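PDB 5HOS: cellulase from Xanthomonas axonopodis pv. citri, which probably hydrolyses internal beta-1,4-glucosidic bonds of cellulose, as an endo-beta-1,4-glucanase of glycoside hydrolase family 5. Local coordinates for residues 161-165 with 166-170; 212-215 with 216-219. All coordinates share one frame; numbering follows the deposited sequence.

Interaction 1 (161-165 with 166-170)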
loop_
_atom_site.group_PDB
_atom_site.type_symbol
_atom_site.label_atom_id
_atom_site.label_comp_id
_atom_site.label_asym_id
_atom_site.label_seq_id
_atom_site.Cartn_x
_atom_site.Cartn_y
_atom_site.Cartn_z
ATOM N N TYR A 161 12.858 -2.897 -4.389
ATOM C CA TYR A 161 14.087 -2.256 -3.856
ATOM C C TYR A 161 15.454 -2.646 -4.404
ATOM O O TYR A 161 16.372 -1.826 -4.336
ATOM C CB TYR A 161 14.136 -2.340 -2.335
ATOM C CG TYR A 161 14.498 -3.692 -1.779
ATOM C CD1 TYR A 161 13.515 -4.641 -1.518
ATOM C CD2 TYR A 161 15.820 -4.013 -1.480
ATOM C CE1 TYR A 161 13.851 -5.880 -0.988
ATOM C CE2 TYR A 161 16.166 -5.248 -0.957
ATOM C CZ TYR A 161 15.170 -6.169 -0.704
ATOM O OH TYR A 161 15.491 -7.391 -0.195
ATOM N N ASP A 162 15.627 -3.875 -4.882
ATOM C CA ASP A 162 16.904 -4.261 -5.507
ATOM C C ASP A 162 16.728 -4.506 -7.008
ATOM O O ASP A 162 17.373 -5.344 -7.617
ATOM C CB ASP A 162 17.609 -5.412 -4.751
ATOM C CG ASP A 162 16.808 -6.691 -4.705
ATOM O OD1 ASP A 162 15.814 -6.841 -5.452
ATOM O OD2 ASP A 162 17.197 -7.574 -3.908
ATOM N N ILE A 163 15.848 -3.710 -7.587
ATOM C CA ILE A 163 15.667 -3.617 -9.016
ATOM C C ILE A 163 15.782 -2.131 -9.222
ATOM O O ILE A 163 15.206 -1.356 -8.457
ATOM C CB ILE A 163 14.304 -4.185 -9.496
ATOM C CG1 ILE A 163 14.065 -3.838 -10.970
ATOM C CG2 ILE A 163 13.135 -3.690 -8.646
ATOM C CD1 ILE A 163 12.994 -4.676 -11.629
ATOM N N ASP A 164 16.555 -1.713 -10.207
ATOM C CA ASP A 164 16.769 -0.296 -10.371
ATOM C C ASP A 164 15.491 0.342 -10.923
ATOM O O ASP A 164 14.687 -0.338 -11.584
ATOM C CB ASP A 164 17.983 0.006 -11.240
ATOM C CG ASP A 164 17.670 -0.019 -12.700
ATOM O OD1 ASP A 164 17.235 1.022 -13.247
ATOM O OD2 ASP A 164 17.865 -1.085 -13.295
ATOM N N PRO A 165 15.302 1.643 -10.635
ATOM C CA PRO A 165 14.060 2.331 -10.979
ATOM C C PRO A 165 13.608 2.217 -12.435
ATOM O O PRO A 165 12.416 2.098 -12.674
ATOM C CB PRO A 165 14.360 3.782 -10.588
ATOM C CG PRO A 165 15.277 3.642 -9.423
ATOM C CD PRO A 165 16.189 2.534 -9.851
ATOM N N GLN A 166 14.540 2.244 -13.392
ATOM C CA GLN A 166 14.153 2.157 -14.810
ATOM C C GLN A 166 13.648 0.749 -15.184
ATOM O O GLN A 166 12.658 0.609 -15.910
ATOM C CB GLN A 166 15.309 2.594 -15.727
ATOM C CG GLN A 166 14.851 3.076 -17.097
ATOM C CD GLN A 166 13.951 4.322 -17.046
ATOM O OE1 GLN A 166 14.363 5.406 -16.589
ATOM N NE2 GLN A 166 12.720 4.174 -17.516
ATOM N N ALA A 167 14.319 -0.287 -14.680
ATOM C CA ALA A 167 13.894 -1.669 -14.916
ATOM C C ALA A 167 12.561 -1.935 -14.241
ATOM O O ALA A 167 11.712 -2.637 -14.797
ATOM C CB ALA A 167 14.930 -2.655 -14.407
ATOM N N TRP A 168 12.382 -1.384 -13.039
ATOM C CA TRP A 168 11.107 -1.510 -12.345
ATOM C C TRP A 168 9.978 -0.830 -13.134
ATOM O O TRP A 168 8.921 -1.420 -13.311
ATOM C CB TRP A 168 11.151 -0.967 -10.915
ATOM C CG TRP A 168 9.766 -0.905 -10.382
ATOM C CD1 TRP A 168 9.045 0.212 -10.119
ATOM C CD2 TRP A 168 8.879 -2.014 -10.184
ATOM N NE1 TRP A 168 7.781 -0.125 -9.723
ATOM C CE2 TRP A 168 7.646 -1.484 -9.763
ATOM C CE3 TRP A 168 9.009 -3.405 -10.319
ATOM C CZ2 TRP A 168 6.548 -2.295 -9.461
ATOM C CZ3 TRP A 168 7.923 -4.210 -10.012
ATOM C CH2 TRP A 168 6.709 -3.653 -9.589
ATOM N N ALA A 169 10.205 0.391 -13.599
ATOM C CA ALA A 169 9.185 1.105 -14.385
ATOM C C ALA A 169 8.737 0.310 -15.608
ATOM O O ALA A 169 7.565 0.323 -15.938
ATOM C CB ALA A 169 9.675 2.480 -14.808
ATOM N N THR A 170 9.672 -0.370 -16.275
ATOM C CA THR A 170 9.343 -1.227 -17.421
ATOM C C THR A 170 8.445 -2.405 -17.019
ATOM O O THR A 170 7.456 -2.676 -17.693
ATOM C CB THR A 170 10.628 -1.730 -18.104
ATOM O OG1 THR A 170 11.379 -0.594 -18.533
ATOM C CG2 THR A 170 10.318 -2.635 -19.309
#

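Interaction 2 (212-215 with 216-219)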
loop_
_atom_site.group_PDB
_atom_site.type_symbol
_atom_site.label_atom_id
_atom_site.label_comp_id
_atom_site.label_asym_id
_atom_site.label_seq_id
_atom_site.Cartn_x
_atom_site.Cartn_y
_atom_site.Cartn_z
ATOM N N VAL A 212 12.867 10.131 -12.674
ATOM C CA VAL A 212 13.006 9.963 -14.120
ATOM C C VAL A 212 12.148 8.783 -14.584
ATOM O O VAL A 212 11.298 8.920 -15.480
ATOM C CB VAL A 212 14.490 9.761 -14.525
ATOM C CG1 VAL A 212 14.621 9.462 -16.015
ATOM C CG2 VAL A 212 15.298 10.996 -14.159
ATOM N N ALA A 213 12.370 7.631 -13.972
ATOM C CA ALA A 213 11.763 6.379 -14.439
ATOM C C ALA A 213 10.232 6.403 -14.422
ATOM O O ALA A 213 9.585 5.940 -15.365
ATOM C CB ALA A 213 12.283 5.209 -13.613
ATOM N N MET A 214 9.661 6.983 -13.374
ATOM C CA MET A 214 8.220 6.965 -13.180
ATOM C C MET A 214 7.510 8.093 -13.926
ATOM O O MET A 214 6.302 8.022 -14.091
ATOM C CB MET A 214 7.886 6.989 -11.690
ATOM C CG MET A 214 8.471 5.806 -10.909
ATOM S SD MET A 214 7.986 4.138 -11.450
ATOM C CE MET A 214 6.217 4.303 -11.327
ATOM N N ALA A 215 8.252 9.096 -14.407
ATOM C CA ALA A 215 7.658 10.189 -15.208
ATOM C C ALA A 215 7.000 9.686 -16.484
ATOM O O ALA A 215 5.988 10.237 -16.921
ATOM C CB ALA A 215 8.705 11.238 -15.550
ATOM N N SER A 216 7.576 8.647 -17.084
ATOM C CA SER A 216 7.063 8.127 -18.345
ATOM C C SER A 216 6.001 7.034 -18.178
ATOM O O SER A 216 5.512 6.519 -19.184
ATOM C CB SER A 216 8.224 7.628 -19.211
ATOM O OG SER A 216 8.972 6.639 -18.530
ATOM N N ILE A 217 5.630 6.680 -16.942
ATOM C CA ILE A 217 4.534 5.716 -16.732
ATOM C C ILE A 217 3.248 6.224 -17.367
ATOM O O ILE A 217 2.877 7.390 -17.202
ATOM C CB ILE A 217 4.268 5.399 -15.243
ATOM C CG1 ILE A 217 5.323 4.432 -14.714
ATOM C CG2 ILE A 217 2.881 4.763 -15.014
ATOM C CD1 ILE A 217 5.280 3.019 -15.281
ATOM N N ARG A 218 2.584 5.320 -18.081
ATOM C CA ARG A 218 1.304 5.597 -18.710
ATOM C C ARG A 218 0.298 4.500 -18.324
ATOM O O ARG A 218 0.670 3.392 -17.896
ATOM C CB ARG A 218 1.473 5.689 -20.228
ATOM C CG ARG A 218 2.370 6.834 -20.696
ATOM C CD ARG A 218 1.754 8.221 -20.494
ATOM N NE ARG A 218 2.696 9.310 -20.812
ATOM C CZ ARG A 218 3.538 9.906 -19.955
ATOM N NH1 ARG A 218 3.604 9.558 -18.669
ATOM N NH2 ARG A 218 4.334 10.879 -20.393
ATOM N N ASP A 219 -0.973 4.841 -18.430
ATOM C CA ASP A 219 -2.063 3.915 -18.168
ATOM C C ASP A 219 -3.021 4.032 -19.344
ATOM O O ASP A 219 -3.581 5.106 -19.542
ATOM C CB ASP A 219 -2.778 4.303 -16.867
ATOM C CG ASP A 219 -3.954 3.394 -16.531
ATOM O OD1 ASP A 219 -4.340 2.521 -17.345
ATOM O OD2 ASP A 219 -4.525 3.567 -15.428
#

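Interaction 1 (161-165 with 166-170)
Asp164 grips the first turn of helix 165-181 with both its carbonyl and its carboxylate. The backbone bond from Trp168 N to Asp164 O is the straighter of the two, 2.9 Å with an N-H...O angle of 165°. The side chain adds a capping bond: Asp164 OD1 accepts from Gln166 N at 3.0 Å, bent to 135°, with the donor well above the carboxylate plane. Holding CG between the backbone N and the carbonyl carbon (chi1 84°) swings the carboxylate back over the start of the helix, where the N-H groups of the first turn and the helix dipole would probably favour its negative charge. Asp164 is thus the N-cap and Pro165, which has no N-H to offer, the first helical residue. From there the regular pattern takes over, Ala169 N donating to Pro165 O at 2.9 Å; at the next residue, Gln166 O receives both Thr170 N and Thr170 OG1, from opposite faces of its plane. The second carboxylate oxygen, Asp164 OD2, lies 3.5 Å from the methyl of Ala167. Beside the cap, Ile163 lays its longer branch along the same turn: CG1 is anti to the backbone N and packs 3.7 Å from Ala167 CB, CD1 comes to the edge of the Trp168 ring near its plane, and CG2 is 4.1 Å from Trp168 CB. Beyond that edge the indole gives its NE1 hydrogen to Pro191 O, at the end of barrel strand 188-191, while Met157 and Pro160 touch it.

Interaction 2 (212-215 with 216-219)
The guanidinium of Arg218 meets Ala215 O at its edge, near its plane: NH1 donates across 3.0 Å at an N-H...O angle of 156°, the oxygen tilted slightly from the plane. The same NH1 also donates to Ile217 O at 2.7 Å, which lies in the guanidinium plane although NH1 stands above the plane of that carbonyl. The bend at chi2 (-70°) folds the arginine back, letting one nitrogen join two carbonyls of the turn. Lys265 NZ also bonds to Ile217 O, and weakly to Ala215 O, so two positive groups crowd round these oxygens. As the chain leaves helix 210-213, Ile217 N donates to Met214 O at 3.2 Å, the bond that closes a type I beta turn with Ala215 and Ser216 at its corners. With chi1 near 57°, Ser216 OG sits between its own N and carbonyl carbon and turns back toward the helix, making a weak bond to Ala213 O at 3.3 Å. On the apolar side Met214 and Ile217 lie side by side and point the same way; the methionine, bent at chi2 and chi3, brings its terminal CE to 3.5 Å from Ile217 CG1. Met214 also touches Trp201 and, with Ala215, Trp259 of helix 248-262, whereas Ala213 and Ile217 rest on helix 165-181, and Ile217 and Asp219 reach Tyr224 at the start of barrel strand 224-231.

Overall arrangement
The chain folds as an eight-stranded beta/alpha barrel, and both contacts lie in the connections outside its parallel strands. Coming from strand 152-155, interaction 1 turns the loop into helix 165-181, which leads on to strand 188-191. After that strand, interaction 2 takes the chain out of the short helix 210-213 towards strand 224-231. The two follow in series, neither nested nor crossed, yet their centres are only about 12 Å apart. They meet around Ala213, whose CB lies 3.3 Å from Pro165 O, while Ile217 CD1 packs 3.6 Å from Ala169 O. The start of one barrel helix is thereby joined to the exit of the next connection.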